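Local coordinates for protein phosphatidylserine synthase (Haemophilus influenzae, PDB 3HSI) that is a member of the phospholipase D superfamily, probably an enzyme of phospholipid metabolism, at residues C[410-413]-C[414-418]; C[402-405]-C[406-409]. One frame throughout, in Å; residues are numbered along the deposited sequence.

Contact 1: residues C[410-413]-C[414-418]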
loop_
_atom_site.group_PDB
_atom_site.type_symbol
_atom_site.label_atom_id
_atom_site.label_comp_id
_atom_site.label_asym_id
_atom_site.label_seq_id
_atom_site.Cartn_x
_atom_site.Cartn_y
_atom_site.Cartn_z
ATOM N N LYS C 410 27.112 -28.225 -2.847
ATOM C CA LYS C 410 27.184 -28.688 -1.476
ATOM C C LYS C 410 26.117 -28.008 -0.593
ATOM O O LYS C 410 25.409 -28.686 0.165
ATOM C CB LYS C 410 28.578 -28.430 -0.926
ATOM C CG LYS C 410 28.690 -28.634 0.569
ATOM C CD LYS C 410 30.127 -28.377 1.003
ATOM C CE LYS C 410 30.559 -29.341 2.077
ATOM N NZ LYS C 410 29.879 -29.016 3.347
ATOM N N GLU C 411 25.998 -26.686 -0.691
ATOM C CA GLU C 411 24.961 -25.964 0.040
ATOM C C GLU C 411 23.587 -26.433 -0.440
ATOM O O GLU C 411 22.691 -26.665 0.375
ATOM C CB GLU C 411 25.090 -24.409 -0.085
ATOM C CG GLU C 411 24.064 -23.651 0.809
ATOM C CD GLU C 411 23.768 -22.177 0.394
ATOM O OE1 GLU C 411 23.688 -21.867 -0.807
ATOM O OE2 GLU C 411 23.601 -21.313 1.281
ATOM N N GLN C 412 23.417 -26.618 -1.744
ATOM C CA GLN C 412 22.072 -26.991 -2.235
ATOM C C GLN C 412 21.680 -28.418 -1.776
ATOM O O GLN C 412 20.520 -28.673 -1.496
ATOM C CB GLN C 412 21.994 -26.888 -3.756
ATOM C CG GLN C 412 21.716 -25.481 -4.309
ATOM C CD GLN C 412 21.833 -25.450 -5.853
ATOM O OE1 GLN C 412 22.264 -26.411 -6.450
ATOM N NE2 GLN C 412 21.483 -24.343 -6.472
ATOM N N ASN C 413 22.659 -29.333 -1.713
ATOM C CA ASN C 413 22.408 -30.693 -1.245
ATOM C C ASN C 413 22.105 -30.755 0.245
ATOM O O ASN C 413 21.316 -31.586 0.669
ATOM C CB ASN C 413 23.564 -31.645 -1.590
ATOM C CG ASN C 413 23.527 -32.094 -3.052
ATOM O OD1 ASN C 413 22.459 -32.088 -3.680
ATOM N ND2 ASN C 413 24.684 -32.442 -3.608
ATOM N N GLN C 414 22.758 -29.895 1.036
ATOM C CA GLN C 414 22.405 -29.750 2.440
ATOM C C GLN C 414 20.960 -29.263 2.555
ATOM O O GLN C 414 20.159 -29.823 3.318
ATOM C CB GLN C 414 23.339 -28.798 3.168
ATOM C CG GLN C 414 23.089 -28.772 4.674
ATOM C CD GLN C 414 23.041 -30.188 5.293
ATOM O OE1 GLN C 414 24.036 -30.902 5.331
ATOM N NE2 GLN C 414 21.871 -30.584 5.772
ATOM N N ILE C 415 20.637 -28.234 1.788
ATOM C CA ILE C 415 19.284 -27.696 1.782
ATOM C C ILE C 415 18.234 -28.772 1.491
ATOM O O ILE C 415 17.237 -28.865 2.216
ATOM C CB ILE C 415 19.142 -26.496 0.832
ATOM C CG1 ILE C 415 19.838 -25.286 1.434
ATOM C CG2 ILE C 415 17.652 -26.129 0.615
ATOM C CD1 ILE C 415 20.176 -24.207 0.416
ATOM N N ARG C 416 18.496 -29.626 0.492
ATOM C CA ARG C 416 17.535 -30.641 0.050
ATOM C C ARG C 416 17.349 -31.803 1.022
ATOM O O ARG C 416 16.420 -32.613 0.834
ATOM C CB ARG C 416 17.974 -31.192 -1.303
ATOM C CG ARG C 416 17.799 -30.179 -2.439
ATOM C CD ARG C 416 18.209 -30.800 -3.758
ATOM N NE ARG C 416 18.173 -29.837 -4.848
ATOM C CZ ARG C 416 19.228 -29.490 -5.592
ATOM N NH1 ARG C 416 20.433 -30.014 -5.354
ATOM N NH2 ARG C 416 19.077 -28.580 -6.557
ATOM N N GLN C 417 18.224 -31.893 2.047
ATOM C CA GLN C 417 18.231 -33.057 2.950
ATOM C C GLN C 417 16.885 -33.322 3.599
ATOM O O GLN C 417 16.453 -34.468 3.646
ATOM C CB GLN C 417 19.301 -32.976 4.057
ATOM C CG GLN C 417 20.747 -33.145 3.587
ATOM C CD GLN C 417 21.000 -34.532 2.998
ATOM O OE1 GLN C 417 20.332 -35.510 3.352
ATOM N NE2 GLN C 417 21.938 -34.610 2.060
ATOM N N HIS C 418 16.251 -32.282 4.130
ATOM C CA HIS C 418 14.961 -32.447 4.806
ATOM C C HIS C 418 13.781 -32.175 3.894
ATOM O O HIS C 418 12.712 -31.818 4.386
ATOM C CB HIS C 418 14.886 -31.572 6.051
ATOM C CG HIS C 418 15.874 -31.946 7.106
ATOM N ND1 HIS C 418 15.853 -33.167 7.738
ATOM C CD2 HIS C 418 16.914 -31.264 7.645
ATOM C CE1 HIS C 418 16.828 -33.225 8.628
ATOM N NE2 HIS C 418 17.478 -32.076 8.604
#
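The shortest polar bond between 410-413 and 414-418 runs from I415 N to E411 O, 2.9 Å long and nearly straight at 166°. Q414 N to K410 O and R416 N to Q412 O, both 3.0 Å, continue the same i to i+4 ladder along the C-terminal part of helix 405-415. E411 and I415 meet on a buried side of the helix, where CD1 of I415 lies 3.9 Å from CG of E411. With E411 CG anti to the backbone N (chi1 -174°) and the rest of the chain extended, its aliphatic part lies against isoleucine while the carboxylate reaches on to a salt bridge with R174 and a weak hydrogen bond from Q176, both of strand 171-179. Glutamate thus gives I415 a hydrocarbon neighbour and carries a buried charge to a paired partner. R416 turns back along the helix beside Q412, the two chains pointing the same way. CB of Q412 sits over one face of the guanidinium, 3.8 Å from NH1, while N413 OD1 comes to its edge, in plane, as the acceptor of a weak bond from R416 NH1 (3.3 Å, 137°). R416 NH2 forms a salt bridge with E302, a stronger partner than N413, so the long, extended arginine ties this part of the chain to strand 300-306. Q412, buried as well, rests with E411 on W369 of strand 367-370. The bonding ladder is that of any alpha helix; its buried side chains lie on strands 171-179 and 367-370, as in an α/β fold such as that of the phospholipase D family.

Contact 2: residues C[402-405]-C[406-409]; sequences QQLL and AQVE
V408 N donates a hydrogen bond to L404 O, 2.9 Å long and almost straight (172°), that meets the carbonyl nearly head-on. E409 N to L405 O, 3.1 Å, is the next of the i to i+4 series, and together they set the first turn of helix 405-415. Ahead of it, Q402 to L405 form a type I beta turn, and two waters connect its carbonyls to the young helix. Water 1 accepts from A406 N at 2.9 Å and lies within hydrogen-bonding distance of Q402 O; water 2 accepts from Q407 N and lies within such distance of Q403 O and of Q407 OE1, the last at 2.9 Å. Glutamine suits this place because its amide oxygen can turn back to the water, while its NE2 makes a weak hydrogen bond to I29 O. Across the Q407 amide lies L404, whose CD2 is 3.4 Å from OE1. L404 also rests on I29 and F31, and its CB stands 4.3 Å from CG2 of the buried V408. The carboxylate of D399 also accepts a hydrogen bond from L404 N. At this helix start Q402 O and Q403 O lie too far away for direct i to i+4 bonds, and water bridges the gap, accepting from A406 N and Q407 N.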
loop_
_atom_site.group_PDB
_atom_site.type_symbol
_atom_site.label_atom_id
_atom_site.label_comp_id
_atom_site.label_asym_id
_atom_site.label_seq_id
_atom_site.Cartn_x
_atom_site.Cartn_y
_atom_site.Cartn_z
ATOM N N GLN C 402 32.436 -21.153 -13.490
ATOM C CA GLN C 402 31.995 -22.153 -12.518
ATOM C C GLN C 402 33.010 -22.392 -11.407
ATOM O O GLN C 402 33.145 -23.495 -10.921
ATOM C CB GLN C 402 31.595 -23.474 -13.196
ATOM C CG GLN C 402 30.243 -23.399 -13.935
ATOM C CD GLN C 402 30.266 -22.407 -15.101
ATOM O OE1 GLN C 402 29.596 -21.362 -15.076
ATOM N NE2 GLN C 402 31.062 -22.714 -16.105
ATOM N N GLN C 403 33.720 -21.349 -10.998
ATOM C CA GLN C 403 34.632 -21.475 -9.875
ATOM C C GLN C 403 33.938 -21.854 -8.563
ATOM O O GLN C 403 34.557 -22.463 -7.704
ATOM C CB GLN C 403 35.400 -20.183 -9.687
ATOM C CG GLN C 403 36.311 -19.862 -10.847
ATOM C CD GLN C 403 36.803 -18.446 -10.733
ATOM O OE1 GLN C 403 36.265 -17.562 -11.377
ATOM N NE2 GLN C 403 37.782 -18.212 -9.857
ATOM N N LEU C 404 32.659 -21.505 -8.418
ATOM C CA LEU C 404 31.911 -21.817 -7.192
ATOM C C LEU C 404 31.025 -23.060 -7.274
ATOM O O LEU C 404 30.327 -23.383 -6.307
ATOM C CB LEU C 404 31.008 -20.648 -6.797
ATOM C CG LEU C 404 31.427 -19.614 -5.763
ATOM C CD1 LEU C 404 30.156 -18.968 -5.161
ATOM C CD2 LEU C 404 32.379 -20.165 -4.652
ATOM N N LEU C 405 31.014 -23.746 -8.415
ATOM C CA LEU C 405 29.998 -24.779 -8.645
ATOM C C LEU C 405 29.981 -25.829 -7.534
ATOM O O LEU C 405 28.909 -26.275 -7.133
ATOM C CB LEU C 405 30.194 -25.460 -9.998
ATOM C CG LEU C 405 29.093 -26.447 -10.440
ATOM C CD1 LEU C 405 27.725 -25.803 -10.435
ATOM C CD2 LEU C 405 29.392 -27.015 -11.838
ATOM N N ALA C 406 31.160 -26.234 -7.048
ATOM C CA ALA C 406 31.214 -27.299 -6.042
ATOM C C ALA C 406 30.627 -26.832 -4.709
ATOM O O ALA C 406 29.864 -27.547 -4.081
ATOM C CB ALA C 406 32.680 -27.824 -5.842
ATOM N N GLN C 407 31.023 -25.653 -4.251
ATOM C CA GLN C 407 30.420 -25.092 -3.056
ATOM C C GLN C 407 28.910 -24.830 -3.215
ATOM O O GLN C 407 28.161 -25.086 -2.291
ATOM C CB GLN C 407 31.140 -23.813 -2.655
ATOM C CG GLN C 407 32.554 -24.043 -2.162
ATOM C CD GLN C 407 33.393 -22.810 -2.286
ATOM O OE1 GLN C 407 34.143 -22.670 -3.250
ATOM N NE2 GLN C 407 33.262 -21.889 -1.331
ATOM N N VAL C 408 28.453 -24.304 -4.345
ATOM C CA VAL C 408 26.975 -24.075 -4.530
ATOM C C VAL C 408 26.213 -25.402 -4.387
ATOM O O VAL C 408 25.188 -25.475 -3.707
ATOM C CB VAL C 408 26.623 -23.415 -5.900
ATOM C CG1 VAL C 408 25.115 -23.512 -6.228
ATOM C CG2 VAL C 408 27.051 -21.960 -5.936
ATOM N N GLU C 409 26.745 -26.474 -4.976
ATOM C CA GLU C 409 26.031 -27.745 -4.960
ATOM C C GLU C 409 26.018 -28.373 -3.574
ATOM O O GLU C 409 25.054 -28.998 -3.185
ATOM C CB GLU C 409 26.625 -28.732 -5.977
ATOM C CG GLU C 409 25.628 -29.829 -6.311
ATOM C CD GLU C 409 26.282 -31.073 -6.849
ATOM O OE1 GLU C 409 27.337 -31.505 -6.303
ATOM O OE2 GLU C 409 25.735 -31.617 -7.831
HETATM O O HOH W 1 33.460 -25.451 -8.624
HETATM O O HOH W 2 33.392 -24.190 -5.631
#

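Contact 2 comes first along the chain, in the loop that follows strand 391-398 and the opening turns of helix 405-415; contact 1 runs on from residue 410 toward strand 419-421. Their centres lie about 13 Å apart on the same side of the chain's centre, and apart from adjoining in sequence they do not touch. One helix therefore carries both, its start beside strand 29-31 and its later half beside strands 171-179, 300-306 and 367-370. Since these strands belong to both mixed sheets, the helix touches strands of each, consistent with its lying between them, and both contacts fall within the second phospholipase D-like region of the chain.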